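Long-range contacts in oxysterol-binding protein homolog 3 (Saccharomyces cerevisiae, PDB 4IC4), which carries lipids in a hydrophobic pocket and transfers them between membranes in phosphoinositide-coupled directional transport, helping to maintain intracellular sterol distribution: residues K26-I34 with K300-I311; D134-E142 with A152-W160. All coordinates share one frame; numbering follows the deposited sequence.

Contact 1: residues K26-I34 with K300-I311; sequences KSVTRRNDI and KFTANLNEITEI
Arg31 reaches side-on to helix 300-305, where its NE (2.7 Å) and, less directly, its NH2 both donate to Ala303 O, which lies close to the guanidinium plane. CB of Glu307 rests over one face of the guanidinium, and the two side chains run past each other in opposite directions with their flat ends only 20° apart. The extended Glu307 chain carries its carboxylate to the arm's backbone, where OE1 accepts from Arg31 N at 2.9 Å on its syn side, somewhat out of the carboxylate plane. One residue on, Asn304 OD1 takes Asn32 N on a lone pair at 2.8 Å, while Asn304 ND2 donates almost straight to Asn32 OD1 at 2.9 Å, approaching from above that carbonyl plane; two bonds thus fix the rotation of the buried Asn304 amide. Residues 26-34 form an irregular N-terminal arm of this ORD construct, laid over a short helix and the loop that follows it, each direct hydrogen bond between the two using at least one side chain. At Val28 the contact is apolar on one side: CG1 meets Ile311 CG1 at 3.6 Å, the side chains crossing near a right angle, while the Glu310 side chain slides past it. With CG anti to its carbonyl carbon (chi1 -63°) and an extended chain, Arg30 sends its guanidinium past Thr309 CG2 to Ile311 CD1. Thr309 OG1 closes an ST turn by accepting from Ile311 N and also bonds Glu312. Farther out, Glu331 of helix 325-331 forms a salt bridge with Arg31 NH1.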
loop_
_atom_site.group_PDB
_atom_site.type_symbol
_atom_site.label_atom_id
_atom_site.label_comp_id
_atom_site.label_asym_id
_atom_site.label_seq_id
_atom_site.Cartn_x
_atom_site.Cartn_y
_atom_site.Cartn_z
ATOM N N LYS A 26 4.479 13.321 -21.737
ATOM C CA LYS A 26 3.390 12.543 -22.391
ATOM C C LYS A 26 2.317 12.173 -21.376
ATOM O O LYS A 26 2.301 12.693 -20.259
ATOM C CB LYS A 26 3.957 11.272 -23.028
ATOM C CG LYS A 26 4.581 10.302 -22.034
ATOM C CD LYS A 26 5.197 9.100 -22.737
ATOM C CE LYS A 26 4.156 8.305 -23.512
ATOM N NZ LYS A 26 3.100 7.754 -22.621
ATOM N N SER A 27 1.422 11.268 -21.765
ATOM C CA SER A 27 0.343 10.838 -20.884
ATOM C C SER A 27 -0.362 9.605 -21.436
ATOM O O SER A 27 -0.100 9.177 -22.560
ATOM C CB SER A 27 -0.674 11.964 -20.716
ATOM O OG SER A 27 -1.263 12.291 -21.962
ATOM N N VAL A 28 -1.259 9.036 -20.635
ATOM C CA VAL A 28 -2.006 7.858 -21.053
ATOM C C VAL A 28 -3.423 7.865 -20.496
ATOM O O VAL A 28 -3.675 8.364 -19.398
ATOM C CB VAL A 28 -1.316 6.550 -20.598
ATOM C CG1 VAL A 28 0.082 6.464 -21.181
ATOM C CG2 VAL A 28 -1.273 6.483 -19.084
ATOM N N THR A 29 -4.343 7.309 -21.271
ATOM C CA THR A 29 -5.737 7.216 -20.868
ATOM C C THR A 29 -5.854 5.996 -19.964
ATOM O O THR A 29 -5.435 4.902 -20.340
ATOM C CB THR A 29 -6.658 7.010 -22.085
ATOM O OG1 THR A 29 -6.487 8.098 -23.001
ATOM C CG2 THR A 29 -8.113 6.945 -21.650
ATOM N N ARG A 30 -6.408 6.186 -18.771
ATOM C CA ARG A 30 -6.570 5.077 -17.838
ATOM C C ARG A 30 -8.049 4.729 -17.697
ATOM O O ARG A 30 -8.926 5.573 -17.921
ATOM C CB ARG A 30 -5.946 5.432 -16.486
ATOM C CG ARG A 30 -4.437 5.657 -16.588
ATOM C CD ARG A 30 -3.807 6.039 -15.254
ATOM N NE ARG A 30 -2.399 6.381 -15.425
ATOM C CZ ARG A 30 -1.429 5.497 -15.632
ATOM N NH1 ARG A 30 -1.703 4.198 -15.686
ATOM N NH2 ARG A 30 -0.184 5.919 -15.814
ATOM N N ARG A 31 -8.330 3.484 -17.333
ATOM C CA ARG A 31 -9.712 3.036 -17.215
ATOM C C ARG A 31 -10.518 3.716 -16.115
ATOM O O ARG A 31 -11.713 3.951 -16.286
ATOM C CB ARG A 31 -9.769 1.508 -17.063
ATOM C CG ARG A 31 -9.016 0.931 -15.872
ATOM C CD ARG A 31 -8.939 -0.587 -15.976
ATOM N NE ARG A 31 -8.399 -1.181 -14.759
ATOM C CZ ARG A 31 -8.250 -2.487 -14.561
ATOM N NH1 ARG A 31 -8.591 -3.350 -15.509
ATOM N NH2 ARG A 31 -7.792 -2.932 -13.401
ATOM N N ASN A 32 -9.871 4.039 -14.998
ATOM C CA ASN A 32 -10.541 4.709 -13.882
ATOM C C ASN A 32 -11.806 3.975 -13.457
ATOM O O ASN A 32 -12.755 4.588 -12.962
ATOM C CB ASN A 32 -10.905 6.145 -14.274
ATOM C CG ASN A 32 -9.691 6.979 -14.622
ATOM O OD1 ASN A 32 -8.743 7.065 -13.846
ATOM N ND2 ASN A 32 -9.715 7.603 -15.795
ATOM N N ASP A 33 -11.813 2.660 -13.643
ATOM C CA ASP A 33 -12.983 1.864 -13.310
ATOM C C ASP A 33 -12.631 0.387 -13.417
ATOM O O ASP A 33 -11.611 0.021 -14.013
ATOM C CB ASP A 33 -14.116 2.224 -14.285
ATOM C CG ASP A 33 -15.440 1.575 -13.926
ATOM O OD1 ASP A 33 -15.782 1.520 -12.730
ATOM O OD2 ASP A 33 -16.150 1.134 -14.854
ATOM N N ILE A 34 -13.467 -0.456 -12.819
ATOM C CA ILE A 34 -13.281 -1.902 -12.861
ATOM C C ILE A 34 -14.643 -2.565 -12.926
ATOM O O ILE A 34 -15.661 -1.952 -12.591
ATOM C CB ILE A 34 -12.582 -2.464 -11.599
ATOM C CG1 ILE A 34 -13.320 -1.995 -10.339
ATOM C CG2 ILE A 34 -11.116 -2.090 -11.601
ATOM C CD1 ILE A 34 -12.992 -2.812 -9.107
ATOM N N LYS A 300 -10.256 5.556 -7.820
ATOM C CA LYS A 300 -9.902 5.485 -9.226
ATOM C C LYS A 300 -8.461 4.995 -9.328
ATOM O O LYS A 300 -8.122 4.234 -10.229
ATOM C CB LYS A 300 -10.055 6.850 -9.898
ATOM C CG LYS A 300 -11.502 7.210 -10.157
ATOM C CD LYS A 300 -11.638 8.549 -10.856
ATOM C CE LYS A 300 -13.101 8.862 -11.130
ATOM N NZ LYS A 300 -13.263 10.180 -11.802
ATOM N N PHE A 301 -7.623 5.418 -8.384
ATOM C CA PHE A 301 -6.220 5.010 -8.377
ATOM C C PHE A 301 -6.132 3.489 -8.203
ATOM O O PHE A 301 -5.357 2.822 -8.890
ATOM C CB PHE A 301 -5.470 5.718 -7.240
ATOM C CG PHE A 301 -3.970 5.561 -7.297
ATOM C CD1 PHE A 301 -3.205 6.326 -8.174
ATOM C CD2 PHE A 301 -3.319 4.662 -6.458
ATOM C CE1 PHE A 301 -1.815 6.203 -8.212
ATOM C CE2 PHE A 301 -1.922 4.534 -6.490
ATOM C CZ PHE A 301 -1.176 5.306 -7.366
ATOM N N THR A 302 -6.931 2.940 -7.291
ATOM C CA THR A 302 -6.918 1.496 -7.068
ATOM C C THR A 302 -7.310 0.764 -8.348
ATOM O O THR A 302 -6.686 -0.224 -8.732
ATOM C CB THR A 302 -7.926 1.066 -5.985
ATOM O OG1 THR A 302 -7.879 1.981 -4.886
ATOM C CG2 THR A 302 -7.593 -0.343 -5.489
ATOM N N ALA A 303 -8.362 1.254 -8.997
ATOM C CA ALA A 303 -8.862 0.647 -10.221
ATOM C C ALA A 303 -7.849 0.663 -11.355
ATOM O O ALA A 303 -7.920 -0.157 -12.273
ATOM C CB ALA A 303 -10.146 1.350 -10.655
ATOM N N ASN A 304 -6.902 1.594 -11.288
ATOM C CA ASN A 304 -5.886 1.721 -12.321
ATOM C C ASN A 304 -4.625 0.903 -12.084
ATOM O O ASN A 304 -3.815 0.736 -12.993
ATOM C CB ASN A 304 -5.514 3.196 -12.498
ATOM C CG ASN A 304 -6.614 3.986 -13.171
ATOM O OD1 ASN A 304 -7.373 3.437 -13.970
ATOM N ND2 ASN A 304 -6.697 5.278 -12.872
ATOM N N LEU A 305 -4.473 0.382 -10.871
ATOM C CA LEU A 305 -3.293 -0.400 -10.514
ATOM C C LEU A 305 -3.037 -1.623 -11.388
ATOM O O LEU A 305 -1.902 -1.875 -11.805
ATOM C CB LEU A 305 -3.397 -0.854 -9.052
ATOM C CG LEU A 305 -3.263 0.216 -7.965
ATOM C CD1 LEU A 305 -3.721 -0.367 -6.639
ATOM C CD2 LEU A 305 -1.820 0.707 -7.884
ATOM N N ASN A 306 -4.091 -2.381 -11.667
ATOM C CA ASN A 306 -3.944 -3.609 -12.439
ATOM C C ASN A 306 -4.171 -3.470 -13.934
ATOM O O ASN A 306 -4.329 -4.475 -14.629
ATOM C CB ASN A 306 -4.883 -4.687 -11.886
ATOM C CG ASN A 306 -4.368 -6.096 -12.129
ATOM O OD1 ASN A 306 -5.139 -7.015 -12.421
ATOM N ND2 ASN A 306 -3.060 -6.277 -11.992
ATOM N N GLU A 307 -4.177 -2.242 -14.440
ATOM C CA GLU A 307 -4.373 -2.043 -15.873
ATOM C C GLU A 307 -3.058 -2.031 -16.641
ATOM O O GLU A 307 -2.051 -1.488 -16.177
ATOM C CB GLU A 307 -5.111 -0.728 -16.150
ATOM C CG GLU A 307 -5.277 -0.450 -17.649
ATOM C CD GLU A 307 -6.021 0.839 -17.961
ATOM O OE1 GLU A 307 -5.906 1.812 -17.193
ATOM O OE2 GLU A 307 -6.713 0.879 -19.000
ATOM N N ILE A 308 -3.075 -2.652 -17.817
ATOM C CA ILE A 308 -1.912 -2.672 -18.689
ATOM C C ILE A 308 -2.190 -1.617 -19.757
ATOM O O ILE A 308 -3.138 -1.747 -20.533
ATOM C CB ILE A 308 -1.729 -4.051 -19.368
ATOM C CG1 ILE A 308 -1.388 -5.108 -18.316
ATOM C CG2 ILE A 308 -0.624 -3.975 -20.416
ATOM C CD1 ILE A 308 -1.286 -6.512 -18.875
ATOM N N THR A 309 -1.388 -0.557 -19.771
ATOM C CA THR A 309 -1.548 0.507 -20.754
ATOM C C THR A 309 -0.338 0.480 -21.678
ATOM O O THR A 309 0.507 -0.410 -21.577
ATOM C CB THR A 309 -1.601 1.902 -20.092
ATOM O OG1 THR A 309 -0.321 2.207 -19.527
ATOM C CG2 THR A 309 -2.669 1.946 -19.002
ATOM N N GLU A 310 -0.246 1.461 -22.569
ATOM C CA GLU A 310 0.880 1.545 -23.493
ATOM C C GLU A 310 2.196 1.703 -22.728
ATOM O O GLU A 310 3.274 1.472 -23.269
ATOM C CB GLU A 310 0.686 2.732 -24.440
ATOM C CG GLU A 310 0.576 4.064 -23.721
ATOM C CD GLU A 310 0.126 5.186 -24.629
ATOM O OE1 GLU A 310 0.885 5.551 -25.555
ATOM O OE2 GLU A 310 -0.992 5.700 -24.415
ATOM N N ILE A 311 2.111 2.107 -21.467
ATOM C CA ILE A 311 3.316 2.276 -20.668
ATOM C C ILE A 311 3.929 0.919 -20.350
ATOM O O ILE A 311 5.142 0.735 -20.439
ATOM C CB ILE A 311 3.012 2.995 -19.335
ATOM C CG1 ILE A 311 2.587 4.438 -19.606
ATOM C CG2 ILE A 311 4.243 2.956 -18.428
ATOM C CD1 ILE A 311 2.195 5.195 -18.363
HETATM O O HOH W 1 -7.560 2.926 -20.511
HETATM O O HOH W 2 -3.557 6.576 -23.775
HETATM O O HOH W 3 -4.054 2.571 -15.324
HETATM O O HOH W 4 -1.006 1.089 -15.950
HETATM O O HOH W 5 -6.699 -2.357 -10.552
#

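Contact 2: residues D134-E142 with A152-W160; sequences DMGFRLISE and AFFAEHLDW
The imidazole of His157 has Trp160 NE1, whose N-H is bonded to Thr86 OG1, over one face, offset toward the rim, and a water over the centre of the other; at its edge lie Met135 O and, bonded to ND1, Asp159 N. The water also joins Gly136 O to Leu158 N. Farther along, the Phe153 ring receives Ser141 CB on one face, 3.3 Å from CD1, with Leu139 CD2 at its edge. On the opposite side of the hairpin, Arg138 and Glu156 lie side by side, pointing the same way. Arg138 NE forms a salt bridge with Glu156 OE2 at 3.1 Å, in the guanidinium plane but well above the carboxylate plane, and the guanidinium also makes a cation-pi contact with Trp382. A methionine in place of Arg138 would probably leave the Glu156 carboxylate without its charged mate and Trp382 without its cation. Between these two faces the antiparallel strands are tied by paired bonds at Arg138-Glu156, Ile140-Phe154 and Glu142-Ala152. This hairpin belongs to the lipid-carrying barrel of the OSBP-related domain: strands 127-132 and 160-172 flank it, helix 71-76 packs against Leu139 and Phe153, and strand 364-368 covers Ile140 and Phe154.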
loop_
_atom_site.group_PDB
_atom_site.type_symbol
_atom_site.label_atom_id
_atom_site.label_comp_id
_atom_site.label_asym_id
_atom_site.label_seq_id
_atom_site.Cartn_x
_atom_site.Cartn_y
_atom_site.Cartn_z
ATOM N N ASP A 134 2.239 11.487 -14.921
ATOM C CA ASP A 134 1.391 12.607 -14.528
ATOM C C ASP A 134 1.779 13.156 -13.160
ATOM O O ASP A 134 1.534 14.326 -12.867
ATOM C CB ASP A 134 -0.080 12.184 -14.510
ATOM C CG ASP A 134 -0.334 10.999 -13.601
ATOM O OD1 ASP A 134 -1.224 11.096 -12.731
ATOM O OD2 ASP A 134 0.355 9.970 -13.761
ATOM N N MET A 135 2.378 12.315 -12.321
ATOM C CA MET A 135 2.802 12.747 -10.992
ATOM C C MET A 135 4.320 12.781 -10.880
ATOM O O MET A 135 4.874 13.001 -9.802
ATOM C CB MET A 135 2.204 11.835 -9.919
ATOM C CG MET A 135 0.693 11.988 -9.794
ATOM S SD MET A 135 -0.011 11.090 -8.400
ATOM C CE MET A 135 -0.238 9.493 -9.135
ATOM N N GLY A 136 4.984 12.543 -12.006
ATOM C CA GLY A 136 6.433 12.580 -12.055
ATOM C C GLY A 136 7.202 11.518 -11.297
ATOM O O GLY A 136 8.376 11.726 -10.987
ATOM N N PHE A 137 6.580 10.381 -11.000
ATOM C CA PHE A 137 7.313 9.356 -10.271
ATOM C C PHE A 137 7.164 7.964 -10.850
ATOM O O PHE A 137 6.290 7.697 -11.675
ATOM C CB PHE A 137 6.893 9.339 -8.792
ATOM C CG PHE A 137 5.580 8.636 -8.524
ATOM C CD1 PHE A 137 5.522 7.247 -8.424
ATOM C CD2 PHE A 137 4.408 9.367 -8.342
ATOM C CE1 PHE A 137 4.316 6.595 -8.144
ATOM C CE2 PHE A 137 3.198 8.729 -8.063
ATOM C CZ PHE A 137 3.150 7.340 -7.963
ATOM N N ARG A 138 8.054 7.083 -10.422
ATOM C CA ARG A 138 8.000 5.694 -10.833
ATOM C C ARG A 138 8.289 4.897 -9.579
ATOM O O ARG A 138 9.031 5.339 -8.698
ATOM C CB ARG A 138 9.033 5.380 -11.911
ATOM C CG ARG A 138 10.471 5.472 -11.455
ATOM C CD ARG A 138 11.398 5.196 -12.618
ATOM N NE ARG A 138 12.796 5.170 -12.212
ATOM C CZ ARG A 138 13.813 5.130 -13.065
ATOM N NH1 ARG A 138 13.578 5.116 -14.370
ATOM N NH2 ARG A 138 15.059 5.102 -12.615
ATOM N N LEU A 139 7.695 3.720 -9.501
ATOM C CA LEU A 139 7.871 2.872 -8.345
ATOM C C LEU A 139 8.106 1.439 -8.780
ATOM O O LEU A 139 7.566 0.992 -9.792
ATOM C CB LEU A 139 6.610 2.958 -7.478
ATOM C CG LEU A 139 6.336 1.993 -6.324
ATOM C CD1 LEU A 139 5.267 2.607 -5.420
ATOM C CD2 LEU A 139 5.878 0.636 -6.847
ATOM N N ILE A 140 8.956 0.736 -8.040
ATOM C CA ILE A 140 9.183 -0.677 -8.293
ATOM C C ILE A 140 9.089 -1.368 -6.933
ATOM O O ILE A 140 9.522 -0.825 -5.916
ATOM C CB ILE A 140 10.559 -0.971 -8.954
ATOM C CG1 ILE A 140 10.706 -2.481 -9.169
ATOM C CG2 ILE A 140 11.697 -0.464 -8.085
ATOM C CD1 ILE A 140 9.629 -3.095 -10.048
ATOM N N SER A 141 8.480 -2.548 -6.911
ATOM C CA SER A 141 8.333 -3.305 -5.680
ATOM C C SER A 141 8.519 -4.789 -5.966
ATOM O O SER A 141 8.323 -5.246 -7.096
ATOM C CB SER A 141 6.956 -3.052 -5.056
ATOM O OG SER A 141 5.898 -3.482 -5.897
ATOM N N GLU A 142 8.892 -5.537 -4.937
ATOM C CA GLU A 142 9.126 -6.965 -5.078
ATOM C C GLU A 142 8.910 -7.672 -3.744
ATOM O O GLU A 142 9.215 -7.120 -2.687
ATOM C CB GLU A 142 10.569 -7.184 -5.565
ATOM C CG GLU A 142 10.985 -8.634 -5.767
ATOM C CD GLU A 142 12.331 -8.778 -6.482
ATOM O OE1 GLU A 142 13.214 -7.914 -6.301
ATOM O OE2 GLU A 142 12.510 -9.772 -7.218
ATOM N N ALA A 152 9.485 -5.093 -0.567
ATOM C CA ALA A 152 10.393 -3.959 -0.706
ATOM C C ALA A 152 9.879 -3.006 -1.768
ATOM O O ALA A 152 9.415 -3.438 -2.828
ATOM C CB ALA A 152 11.792 -4.451 -1.065
ATOM N N PHE A 153 9.962 -1.710 -1.474
ATOM C CA PHE A 153 9.493 -0.662 -2.380
ATOM C C PHE A 153 10.521 0.444 -2.551
ATOM O O PHE A 153 11.208 0.818 -1.601
ATOM C CB PHE A 153 8.217 -0.004 -1.837
ATOM C CG PHE A 153 7.033 -0.917 -1.771
ATOM C CD1 PHE A 153 6.045 -0.874 -2.751
ATOM C CD2 PHE A 153 6.912 -1.838 -0.737
ATOM C CE1 PHE A 153 4.954 -1.743 -2.700
ATOM C CE2 PHE A 153 5.827 -2.707 -0.679
ATOM C CZ PHE A 153 4.849 -2.658 -1.665
ATOM N N PHE A 154 10.611 0.968 -3.766
ATOM C CA PHE A 154 11.500 2.082 -4.066
ATOM C C PHE A 154 10.774 2.985 -5.051
ATOM O O PHE A 154 10.521 2.591 -6.188
ATOM C CB PHE A 154 12.820 1.606 -4.674
ATOM C CG PHE A 154 13.804 2.721 -4.931
ATOM C CD1 PHE A 154 14.099 3.647 -3.933
ATOM C CD2 PHE A 154 14.445 2.835 -6.160
ATOM C CE1 PHE A 154 15.022 4.673 -4.158
ATOM C CE2 PHE A 154 15.371 3.854 -6.396
ATOM C CZ PHE A 154 15.658 4.774 -5.389
ATOM N N ALA A 155 10.424 4.186 -4.600
ATOM C CA ALA A 155 9.719 5.159 -5.433
ATOM C C ALA A 155 10.658 6.328 -5.688
ATOM O O ALA A 155 11.336 6.787 -4.767
ATOM C CB ALA A 155 8.456 5.642 -4.725
ATOM N N GLU A 156 10.695 6.801 -6.932
ATOM C CA GLU A 156 11.572 7.907 -7.305
ATOM C C GLU A 156 10.880 8.990 -8.109
ATOM O O GLU A 156 10.091 8.701 -9.010
ATOM C CB GLU A 156 12.737 7.420 -8.161
ATOM C CG GLU A 156 13.447 6.192 -7.689
ATOM C CD GLU A 156 14.469 5.738 -8.708
ATOM O OE1 GLU A 156 15.549 6.363 -8.787
ATOM O OE2 GLU A 156 14.181 4.772 -9.444
ATOM N N HIS A 157 11.241 10.229 -7.791
ATOM C CA HIS A 157 10.746 11.437 -8.441
ATOM C C HIS A 157 12.019 12.260 -8.624
ATOM O O HIS A 157 13.040 11.967 -8.003
ATOM C CB HIS A 157 9.764 12.153 -7.508
ATOM C CG HIS A 157 9.166 13.404 -8.078
ATOM N ND1 HIS A 157 9.840 14.605 -8.116
ATOM C CD2 HIS A 157 7.934 13.648 -8.587
ATOM C CE1 HIS A 157 9.049 15.536 -8.620
ATOM N NE2 HIS A 157 7.887 14.982 -8.913
ATOM N N LEU A 158 11.978 13.271 -9.480
ATOM C CA LEU A 158 13.158 14.101 -9.680
ATOM C C LEU A 158 13.596 14.774 -8.380
ATOM O O LEU A 158 14.794 14.954 -8.135
ATOM C CB LEU A 158 12.876 15.187 -10.724
ATOM C CG LEU A 158 13.961 16.258 -10.893
ATOM C CD1 LEU A 158 15.198 15.631 -11.507
ATOM C CD2 LEU A 158 13.447 17.383 -11.776
ATOM N N ASP A 159 12.630 15.117 -7.532
ATOM C CA ASP A 159 12.938 15.837 -6.299
ATOM C C ASP A 159 12.872 15.071 -4.981
ATOM O O ASP A 159 13.141 15.638 -3.924
ATOM C CB ASP A 159 12.046 17.077 -6.212
ATOM C CG ASP A 159 12.094 17.916 -7.476
ATOM O OD1 ASP A 159 13.207 18.134 -7.998
ATOM O OD2 ASP A 159 11.024 18.353 -7.944
ATOM N N TRP A 160 12.515 13.795 -5.031
ATOM C CA TRP A 160 12.434 12.992 -3.815
ATOM C C TRP A 160 12.391 11.520 -4.157
ATOM O O TRP A 160 12.114 11.136 -5.290
ATOM C CB TRP A 160 11.181 13.344 -2.991
ATOM C CG TRP A 160 9.875 13.271 -3.760
ATOM C CD1 TRP A 160 9.199 14.319 -4.318
ATOM C CD2 TRP A 160 9.111 12.094 -4.068
ATOM N NE1 TRP A 160 8.064 13.869 -4.954
ATOM C CE2 TRP A 160 7.986 12.508 -4.817
ATOM C CE3 TRP A 160 9.270 10.728 -3.785
ATOM C CZ2 TRP A 160 7.023 11.608 -5.291
ATOM C CZ3 TRP A 160 8.308 9.830 -4.260
ATOM C CH2 TRP A 160 7.200 10.277 -5.004
HETATM O O HOH W 6 9.980 13.786 -11.527
HETATM O O HOH W 7 17.028 4.404 -10.179
#

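Contact 1 ties the start of the modelled chain to a helix and loop 266 residues later, whereas contact 2 joins neighbouring strands only 10 residues apart; the hairpin falls within the long stretch of chain that contact 1 spans. Their centres lie about 17 Å apart, yet they touch where Phe301 CE1 packs on Met135 CE at 3.8 Å. Strand 127-132 also bridges them, since it pairs with strand 137-145 and touches Arg30, Phe301 and Leu305. Residues 26-34 and 300-311 lie away from the phosphoinositide site, but at the other end of 134-142 the Glu142 side chain is about 11 Å from those of the PI(4)P-binding His146 and Gln349.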